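Local atomic coordinates of terminase large subunit (Thermus phage G20c, PDB entry 5M1P), a protein that drives ATP-powered translocation of viral DNA into empty capsids and cuts the genome as an endonuclease to begin and end packaging. Residues A41-N46 with S50-L55; E66-A71 with V77-A82; S6-L11 with Q127-L132. All blocks are in the same frame, centred on the assembly; numbering follows the deposited sequence.

Contact 1 of 3, residues A41-N46 with S50-L55. With CA (calcium ion), chain C.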
loop_
_atom_site.group_PDB
_atom_site.type_symbol
_atom_site.label_atom_id
_atom_site.label_comp_id
_atom_site.label_asym_id
_atom_site.label_seq_id
_atom_site.Cartn_x
_atom_site.Cartn_y
_atom_site.Cartn_z
ATOM N N ALA A 41 -1.789 -3.059 -3.596
ATOM C CA ALA A 41 -0.731 -4.029 -3.817
ATOM C C ALA A 41 0.429 -3.423 -4.585
ATOM O O ALA A 41 0.281 -3.009 -5.744
ATOM C CB ALA A 41 -1.285 -5.238 -4.535
ATOM N N ASP A 42 1.551 -3.344 -3.870
ATOM C CA ASP A 42 2.857 -2.951 -4.366
ATOM C C ASP A 42 3.651 -4.254 -4.392
ATOM O O ASP A 42 3.907 -4.852 -3.344
ATOM C CB ASP A 42 3.490 -1.933 -3.392
ATOM C CG ASP A 42 4.867 -1.470 -3.824
ATOM O OD1 ASP A 42 5.847 -2.192 -3.554
ATOM O OD2 ASP A 42 4.983 -0.376 -4.394
ATOM N N PHE A 43 3.993 -4.727 -5.583
ATOM C CA PHE A 43 4.654 -6.025 -5.719
ATOM C C PHE A 43 6.122 -5.968 -5.348
ATOM O O PHE A 43 6.716 -4.893 -5.286
ATOM C CB PHE A 43 4.450 -6.585 -7.131
ATOM C CG PHE A 43 3.041 -6.998 -7.377
ATOM C CD1 PHE A 43 2.591 -8.231 -6.939
ATOM C CD2 PHE A 43 2.139 -6.117 -7.955
ATOM C CE1 PHE A 43 1.274 -8.607 -7.132
ATOM C CE2 PHE A 43 0.820 -6.487 -8.148
ATOM C CZ PHE A 43 0.394 -7.731 -7.734
ATOM N N GLY A 44 6.666 -7.140 -5.046
ATOM C CA GLY A 44 8.088 -7.349 -4.833
ATOM C C GLY A 44 8.649 -7.676 -6.197
ATOM O O GLY A 44 8.702 -8.840 -6.596
ATOM N N LYS A 45 9.014 -6.633 -6.932
ATOM C CA LYS A 45 9.448 -6.777 -8.323
ATOM C C LYS A 45 10.743 -7.580 -8.413
ATOM O O LYS A 45 10.842 -8.501 -9.213
ATOM C CB LYS A 45 9.605 -5.411 -8.994
ATOM N N ASN A 46 11.726 -7.230 -7.585
ATOM C CA ASN A 46 12.965 -8.007 -7.465
ATOM C C ASN A 46 13.285 -8.256 -5.976
ATOM O O ASN A 46 12.608 -9.075 -5.358
ATOM C CB ASN A 46 14.102 -7.343 -8.254
ATOM C CG ASN A 46 15.379 -8.168 -8.236
ATOM O OD1 ASN A 46 15.355 -9.369 -8.517
ATOM N ND2 ASN A 46 16.494 -7.539 -7.880
ATOM N N SER A 50 7.268 -6.636 -1.156
ATOM C CA SER A 50 5.877 -6.632 -1.563
ATOM C C SER A 50 5.064 -6.247 -0.351
ATOM O O SER A 50 5.340 -6.734 0.732
ATOM C CB SER A 50 5.449 -8.024 -2.032
ATOM O OG SER A 50 5.736 -9.029 -1.070
ATOM N N VAL A 51 4.084 -5.366 -0.548
ATOM C CA VAL A 51 3.200 -4.943 0.527
ATOM C C VAL A 51 1.764 -4.923 0.036
ATOM O O VAL A 51 1.427 -4.255 -0.949
ATOM C CB VAL A 51 3.566 -3.554 1.054
ATOM C CG1 VAL A 51 2.697 -3.194 2.254
ATOM C CG2 VAL A 51 5.031 -3.509 1.430
ATOM N N PHE A 52 0.912 -5.628 0.775
ATOM C CA PHE A 52 -0.508 -5.729 0.470
ATOM C C PHE A 52 -1.269 -5.157 1.655
ATOM O O PHE A 52 -1.147 -5.673 2.759
ATOM C CB PHE A 52 -0.928 -7.191 0.232
ATOM C CG PHE A 52 -0.074 -7.942 -0.762
ATOM C CD1 PHE A 52 0.462 -7.311 -1.876
ATOM C CD2 PHE A 52 0.175 -9.298 -0.586
ATOM C CE1 PHE A 52 1.243 -8.000 -2.787
ATOM C CE2 PHE A 52 0.947 -9.993 -1.504
ATOM C CZ PHE A 52 1.488 -9.346 -2.595
ATOM N N SER A 53 -2.033 -4.093 1.417
ATOM C CA SER A 53 -2.730 -3.369 2.476
ATOM C C SER A 53 -4.233 -3.530 2.299
ATOM O O SER A 53 -4.803 -2.988 1.360
ATOM C CB SER A 53 -2.354 -1.894 2.443
ATOM O OG SER A 53 -0.974 -1.722 2.708
ATOM N N VAL A 54 -4.866 -4.239 3.224
ATOM C CA VAL A 54 -6.300 -4.477 3.195
ATOM C C VAL A 54 -7.009 -3.328 3.906
ATOM O O VAL A 54 -6.832 -3.145 5.117
ATOM C CB VAL A 54 -6.661 -5.811 3.877
ATOM C CG1 VAL A 54 -8.146 -6.085 3.722
ATOM C CG2 VAL A 54 -5.863 -6.977 3.304
ATOM N N LEU A 55 -7.809 -2.575 3.150
ATOM C CA LEU A 55 -8.549 -1.410 3.629
ATOM C C LEU A 55 -10.034 -1.697 3.696
ATOM O O LEU A 55 -10.638 -2.116 2.724
ATOM C CB LEU A 55 -8.304 -0.233 2.696
ATOM C CG LEU A 55 -9.047 1.066 2.994
ATOM C CD1 LEU A 55 -8.743 1.567 4.397
ATOM C CD2 LEU A 55 -8.662 2.108 1.967
HETATM CA CA CA C . 7.842 -3.238 -3.977
HETATM O O HOH W 1 8.396 -1.506 -5.433
#
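Two donors on one strand converge on the backbone oxygen of Asp42. The N-H of Val51 makes the stronger bond, with Val51 N 2.8 Å from Asp42 O and lying in the carbonyl plane, while a CA-H...O contact from Ser50 CA reaches the same Asp42 O at 3.2 Å. The setting is a beta hairpin of the RNase H-like nuclease fold, strands 37-42 and 49-56. In the other direction Asp42 N donates to Val51 O at 3.1 Å along a nearly straight path (174°), which makes Asp42 and Val51 a hydrogen-bonded antiparallel pair. Next to it, Ala41 and Phe52 form a non-hydrogen-bonded pair.

The backbone of Asp42 is thus pinned just where its side chain has work to do. With CG anti to the backbone N (chi1 180°), OD1 meets the calcium ion at 2.3 Å. As the chain leaves the strand, Phe43 supplies its carbonyl oxygen, with Phe43 O 2.4 Å from the same ion. Water 1 is a further ligand, and Asp48, Tyr49 and Asp177 complete the site. Magnesium probably takes this role in the working nuclease, with Asp42 shared between two catalytic ions and Asp95 helping to hold the second.

Helix 177-186 lies against the sheet face that carries Asp42 and Val51. Phe52 belongs to the other face, under helix 73-86. Its CG sits beside the backbone N (chi1 -51°), swinging the ring back across the pairing, so that Phe52 CD1 comes 3.8 Å from Ala41 CB. One ring atom further on, Phe52 CE1 has Phe43 CD1 4.4 Å away, at the edge and near the plane of the Phe52 ring.

Contact 2 of 3, residues E66-A71 with V77-A82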
loop_
_atom_site.group_PDB
_atom_site.type_symbol
_atom_site.label_atom_id
_atom_site.label_comp_id
_atom_site.label_asym_id
_atom_site.label_seq_id
_atom_site.Cartn_x
_atom_site.Cartn_y
_atom_site.Cartn_z
ATOM N N GLU A 66 0.176 -7.132 4.816
ATOM C CA GLU A 66 1.122 -8.222 4.618
ATOM C C GLU A 66 2.323 -7.670 3.889
ATOM O O GLU A 66 2.167 -6.939 2.909
ATOM C CB GLU A 66 0.486 -9.371 3.829
ATOM C CG GLU A 66 1.396 -10.585 3.715
ATOM C CD GLU A 66 0.672 -11.864 3.349
ATOM O OE1 GLU A 66 -0.500 -11.809 2.938
ATOM O OE2 GLU A 66 1.286 -12.943 3.501
ATOM N N ARG A 67 3.505 -8.004 4.393
ATOM C CA ARG A 67 4.745 -7.482 3.844
ATOM C C ARG A 67 5.817 -8.554 3.869
ATOM O O ARG A 67 6.004 -9.236 4.870
ATOM C CB ARG A 67 5.198 -6.278 4.665
ATOM C CG ARG A 67 6.542 -5.694 4.243
ATOM C CD ARG A 67 6.681 -4.287 4.784
ATOM N NE ARG A 67 7.917 -3.582 4.430
ATOM C CZ ARG A 67 9.061 -3.611 5.120
ATOM N NH1 ARG A 67 9.210 -4.378 6.203
ATOM N NH2 ARG A 67 10.077 -2.859 4.711
ATOM N N MET A 68 6.522 -8.718 2.763
ATOM C CA MET A 68 7.710 -9.569 2.783
ATOM C C MET A 68 8.611 -9.173 1.640
ATOM O O MET A 68 8.253 -8.346 0.824
ATOM C CB MET A 68 7.347 -11.057 2.722
ATOM C CG MET A 68 6.623 -11.495 1.462
ATOM S SD MET A 68 4.975 -10.806 1.243
ATOM C CE MET A 68 4.503 -11.708 -0.237
ATOM N N ASN A 69 9.808 -9.726 1.618
ATOM C CA ASN A 69 10.651 -9.631 0.442
ATOM C C ASN A 69 11.207 -10.996 0.129
ATOM O O ASN A 69 11.239 -11.893 0.966
ATOM C CB ASN A 69 11.742 -8.552 0.569
ATOM C CG ASN A 69 12.953 -9.005 1.365
ATOM O OD1 ASN A 69 12.829 -9.761 2.330
ATOM N ND2 ASN A 69 14.139 -8.536 0.965
ATOM N N GLY A 70 11.621 -11.140 -1.118
ATOM C CA GLY A 70 12.117 -12.401 -1.610
ATOM C C GLY A 70 11.081 -13.478 -1.865
ATOM O O GLY A 70 11.461 -14.601 -2.168
ATOM N N ALA A 71 9.790 -13.161 -1.746
ATOM C CA ALA A 71 8.727 -14.110 -2.096
ATOM C C ALA A 71 8.721 -14.259 -3.612
ATOM O O ALA A 71 8.891 -13.274 -4.328
ATOM C CB ALA A 71 7.380 -13.608 -1.605
ATOM N N VAL A 77 1.340 -13.543 -5.767
ATOM C CA VAL A 77 -0.014 -13.633 -6.309
ATOM C C VAL A 77 -0.888 -14.566 -5.455
ATOM O O VAL A 77 -2.050 -14.250 -5.187
ATOM C CB VAL A 77 -0.014 -14.037 -7.800
ATOM C CG1 VAL A 77 -1.432 -14.292 -8.287
ATOM C CG2 VAL A 77 0.629 -12.939 -8.642
ATOM N N ALA A 78 -0.342 -15.694 -5.013
ATOM C CA ALA A 78 -1.100 -16.614 -4.143
ATOM C C ALA A 78 -1.455 -15.961 -2.807
ATOM O O ALA A 78 -2.554 -16.173 -2.285
ATOM C CB ALA A 78 -0.318 -17.901 -3.895
ATOM N N ARG A 79 -0.540 -15.167 -2.260
ATOM C CA ARG A 79 -0.788 -14.499 -0.973
ATOM C C ARG A 79 -1.860 -13.431 -1.151
ATOM O O ARG A 79 -2.752 -13.264 -0.298
ATOM C CB ARG A 79 0.502 -13.897 -0.398
ATOM C CG ARG A 79 1.577 -14.911 -0.027
ATOM C CD ARG A 79 1.235 -15.839 1.122
ATOM N NE ARG A 79 2.374 -16.703 1.462
ATOM C CZ ARG A 79 2.304 -17.887 2.084
ATOM N NH1 ARG A 79 3.427 -18.560 2.329
ATOM N NH2 ARG A 79 1.135 -18.424 2.449
ATOM N N LEU A 80 -1.808 -12.732 -2.272
ATOM C CA LEU A 80 -2.837 -11.763 -2.622
ATOM C C LEU A 80 -4.213 -12.425 -2.784
ATOM O O LEU A 80 -5.221 -11.911 -2.291
ATOM C CB LEU A 80 -2.416 -11.071 -3.910
ATOM C CG LEU A 80 -2.977 -9.735 -4.324
ATOM C CD1 LEU A 80 -2.995 -8.726 -3.188
ATOM C CD2 LEU A 80 -2.084 -9.239 -5.455
ATOM N N LYS A 81 -4.243 -13.572 -3.461
ATOM C CA LYS A 81 -5.473 -14.364 -3.599
ATOM C C LYS A 81 -6.065 -14.721 -2.234
ATOM O O LYS A 81 -7.277 -14.565 -1.992
ATOM C CB LYS A 81 -5.196 -15.644 -4.384
ATOM C CG LYS A 81 -6.405 -16.527 -4.628
ATOM C CD LYS A 81 -6.022 -17.677 -5.545
ATOM C CE LYS A 81 -7.253 -18.443 -5.982
ATOM N NZ LYS A 81 -7.669 -19.384 -4.927
ATOM N N ALA A 82 -5.215 -15.219 -1.351
ATOM C CA ALA A 82 -5.670 -15.611 -0.022
ATOM C C ALA A 82 -6.218 -14.421 0.762
ATOM O O ALA A 82 -7.286 -14.523 1.356
ATOM C CB ALA A 82 -4.572 -16.322 0.751
HETATM O O HOH W 2 -1.941 -13.934 2.259
#
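Arg79 and Glu66 carry most of this contact, yet it is the aliphatic part of the arginine that the carboxylate meets. The two side chains cross at about a right angle. Glu66 OE2 rests 3.7 Å from Arg79 CD, while NE of Arg79 is 4.4 Å from the same OE2. The oxygen stands well out of the guanidinium plane and no N-H points at it, so any attraction is probably one of charge alone, short of a salt bridge.

Direct polar linkage is replaced by a water. Water 2 gives one hydrogen to Glu66 OE1 at 2.7 Å and the other to the backbone oxygen of Arg79, with Arg79 O 2.8 Å away, tying the strand's carboxylate to the helix main chain. The other carboxylate oxygen, OE2, is hydrogen-bonded to Thr24 OG1, so both oxygens of this buried group have partners.

The elements joined are strand 61-69 and helix 73-86, which follow each other directly. Together with strand 91-94, which runs parallel to 61-69, they make a beta-alpha-beta crossover of the RNase H-like fold, the helix folding back over the sheet. Phe52 on the neighbouring strand packs against both Met68 and Leu80, filling in beneath the helix.

A bend in the chain of Arg79 at chi2 (-66°) carries its outer part past the carboxylate and outward, away from the strand. Nearer the root of the side chain, the terminal methyl of Met68 approaches, Met68 CE lying 4.3 Å from Arg79 CG. Arg79 is an exposed residue, and its NE keeps a long, weak ion pair with Asp75, one turn earlier in the helix.

Contact 3 of 3, residues S6-L11 with Q127-L132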
loop_
_atom_site.group_PDB
_atom_site.type_symbol
_atom_site.label_atom_id
_atom_site.label_comp_id
_atom_site.label_asym_id
_atom_site.label_seq_id
_atom_site.Cartn_x
_atom_site.Cartn_y
_atom_site.Cartn_z
ATOM N N SER A 6 9.072 17.089 4.504
ATOM C CA SER A 6 8.130 15.993 4.767
ATOM C C SER A 6 6.946 16.044 3.834
ATOM O O SER A 6 6.370 17.107 3.613
ATOM C CB SER A 6 7.568 16.074 6.186
ATOM O OG SER A 6 8.576 15.933 7.152
ATOM N N VAL A 7 6.574 14.891 3.292
ATOM C CA VAL A 7 5.349 14.762 2.530
ATOM C C VAL A 7 4.151 14.652 3.470
ATOM O O VAL A 7 3.127 15.302 3.260
ATOM C CB VAL A 7 5.424 13.541 1.602
ATOM C CG1 VAL A 7 4.088 13.257 0.954
ATOM C CG2 VAL A 7 6.489 13.761 0.538
ATOM N N PHE A 8 4.272 13.822 4.500
ATOM C CA PHE A 8 3.139 13.559 5.385
ATOM C C PHE A 8 3.168 14.480 6.596
ATOM O O PHE A 8 3.430 14.069 7.721
ATOM C CB PHE A 8 3.078 12.080 5.742
ATOM C CG PHE A 8 2.854 11.204 4.542
ATOM C CD1 PHE A 8 1.647 11.264 3.848
ATOM C CD2 PHE A 8 3.858 10.370 4.062
ATOM C CE1 PHE A 8 1.435 10.488 2.729
ATOM C CE2 PHE A 8 3.653 9.603 2.940
ATOM C CZ PHE A 8 2.438 9.651 2.279
ATOM N N SER A 9 2.843 15.740 6.335
ATOM C CA SER A 9 2.795 16.763 7.374
ATOM C C SER A 9 1.688 16.493 8.390
ATOM O O SER A 9 1.767 16.988 9.511
ATOM C CB SER A 9 2.607 18.148 6.746
ATOM O OG SER A 9 1.522 18.171 5.856
ATOM N N GLY A 10 0.686 15.693 8.003
ATOM C CA GLY A 10 -0.394 15.299 8.906
ATOM C C GLY A 10 -0.204 13.998 9.650
ATOM O O GLY A 10 -1.186 13.433 10.110
ATOM N N LEU A 11 1.037 13.537 9.822
ATOM C CA LEU A 11 1.326 12.275 10.533
ATOM C C LEU A 11 0.778 12.272 11.964
ATOM O O LEU A 11 0.394 11.226 12.489
ATOM C CB LEU A 11 2.839 11.997 10.537
ATOM C CG LEU A 11 3.339 10.563 10.717
ATOM C CD1 LEU A 11 2.860 9.681 9.578
ATOM C CD2 LEU A 11 4.856 10.531 10.784
ATOM N N GLN A 127 -0.603 12.198 -7.417
ATOM C CA GLN A 127 -2.042 12.148 -7.203
ATOM C C GLN A 127 -2.420 11.156 -6.091
ATOM O O GLN A 127 -3.219 11.460 -5.206
ATOM C CB GLN A 127 -2.731 11.765 -8.508
ATOM C CG GLN A 127 -4.226 12.008 -8.513
ATOM C CD GLN A 127 -4.787 12.094 -9.915
ATOM O OE1 GLN A 127 -5.627 12.948 -10.205
ATOM N NE2 GLN A 127 -4.312 11.224 -10.801
ATOM N N LEU A 128 -1.813 9.971 -6.146
ATOM C CA LEU A 128 -1.973 8.944 -5.105
ATOM C C LEU A 128 -1.512 9.425 -3.736
ATOM O O LEU A 128 -2.228 9.294 -2.731
ATOM C CB LEU A 128 -1.188 7.682 -5.484
ATOM C CG LEU A 128 -1.776 6.842 -6.611
ATOM C CD1 LEU A 128 -0.779 5.798 -7.077
ATOM C CD2 LEU A 128 -3.073 6.182 -6.156
ATOM N N ILE A 129 -0.315 9.982 -3.692
ATOM C CA ILE A 129 0.261 10.431 -2.424
ATOM C C ILE A 129 -0.478 11.636 -1.835
ATOM O O ILE A 129 -0.738 11.669 -0.632
ATOM C CB ILE A 129 1.763 10.735 -2.580
ATOM C CG1 ILE A 129 2.546 9.444 -2.887
ATOM C CG2 ILE A 129 2.306 11.447 -1.345
ATOM C CD1 ILE A 129 2.578 8.399 -1.787
ATOM N N SER A 130 -0.810 12.615 -2.670
ATOM C CA SER A 130 -1.554 13.780 -2.196
ATOM C C SER A 130 -2.914 13.365 -1.624
ATOM O O SER A 130 -3.329 13.893 -0.599
ATOM C CB SER A 130 -1.716 14.838 -3.288
ATOM O OG SER A 130 -2.471 14.362 -4.375
ATOM N N ASN A 131 -3.581 12.400 -2.249
ATOM C CA ASN A 131 -4.815 11.880 -1.712
ATOM C C ASN A 131 -4.595 11.264 -0.328
ATOM O O ASN A 131 -5.350 11.553 0.604
ATOM C CB ASN A 131 -5.415 10.855 -2.669
ATOM C CG ASN A 131 -6.724 10.302 -2.160
ATOM O OD1 ASN A 131 -7.700 11.035 -2.036
ATOM N ND2 ASN A 131 -6.745 9.014 -1.837
ATOM N N LEU A 132 -3.584 10.414 -0.192
ATOM C CA LEU A 132 -3.284 9.797 1.094
ATOM C C LEU A 132 -2.963 10.852 2.151
ATOM O O LEU A 132 -3.449 10.786 3.284
ATOM C CB LEU A 132 -2.142 8.787 0.961
ATOM C CG LEU A 132 -1.663 8.091 2.238
ATOM C CD1 LEU A 132 -2.773 7.263 2.851
ATOM C CD2 LEU A 132 -0.465 7.200 1.963
#
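Val7 and Ile129 press together more closely than methyl groups usually do: Val7 CG1 lies only 3.4 Å from Ile129 CG2, and the two side chains cross at about a right angle. The same Val7 methyl is busy on another side as well, sitting over the centre of the Phe8 ring, 4.0 Å above its plane. Two consecutive residues of the N-terminal segment thus make one apolar cluster against helix 122-137.

The backbone arranges this. Phe8 is the centre of an inverse gamma turn, closed by a weak bond from Ser9 N to Val7 O, and it also begins a type I beta turn that ends at Leu11. With its CG beside the backbone N (chi1 -63°), Phe8 sends its ring toward the helix, and the far end of the ring does the touching. Its CZ comes 3.8 Å from Leu132 CD2 and 4.0 Å from Ile129 CG2, so a single ring carbon meets two residues almost one helical turn apart. CE1 of Phe8 adds a contact to Leu132 CG at 3.9 Å.

This is how the loop before strand 15-22 is fastened to a helix far along the chain. Helix 177-186 joins in, Val179 packing on both Phe8 and Ile129, while Leu153 from helix 147-154 also reaches Phe8. The side chain of Ile129 is about 13 Å from the calcium ion and also packs on Met180 of helix 177-186, a residue that Asp42 touches too.

Everything that meets across the interface is carbon, and all four residues are buried. Adhesion across it therefore probably rests on dispersion and the exclusion of water.

In the fold
From the N terminus, the 6-11 loop comes first and waits for its partner, since contact 3 closes only when helix 122-137 arrives, spanning 115 residues. Contacts 1 and 2 both nest inside that long loop, one after the other. Contact 1 closes the short metal-binding loop between strands 37-42 and 49-56. The chain then runs back along strand 61-69, hydrogen-bonded to strand 49-56, and contact 2 closes once helix 73-86 is past its first turn. These two touch, Phe43 packing on Leu80, and share one sheet. Contact 3 lies on the opposite side of the chain's centre from contact 2, about 25 Å between centres, and ties the N-terminal loop to the helices there.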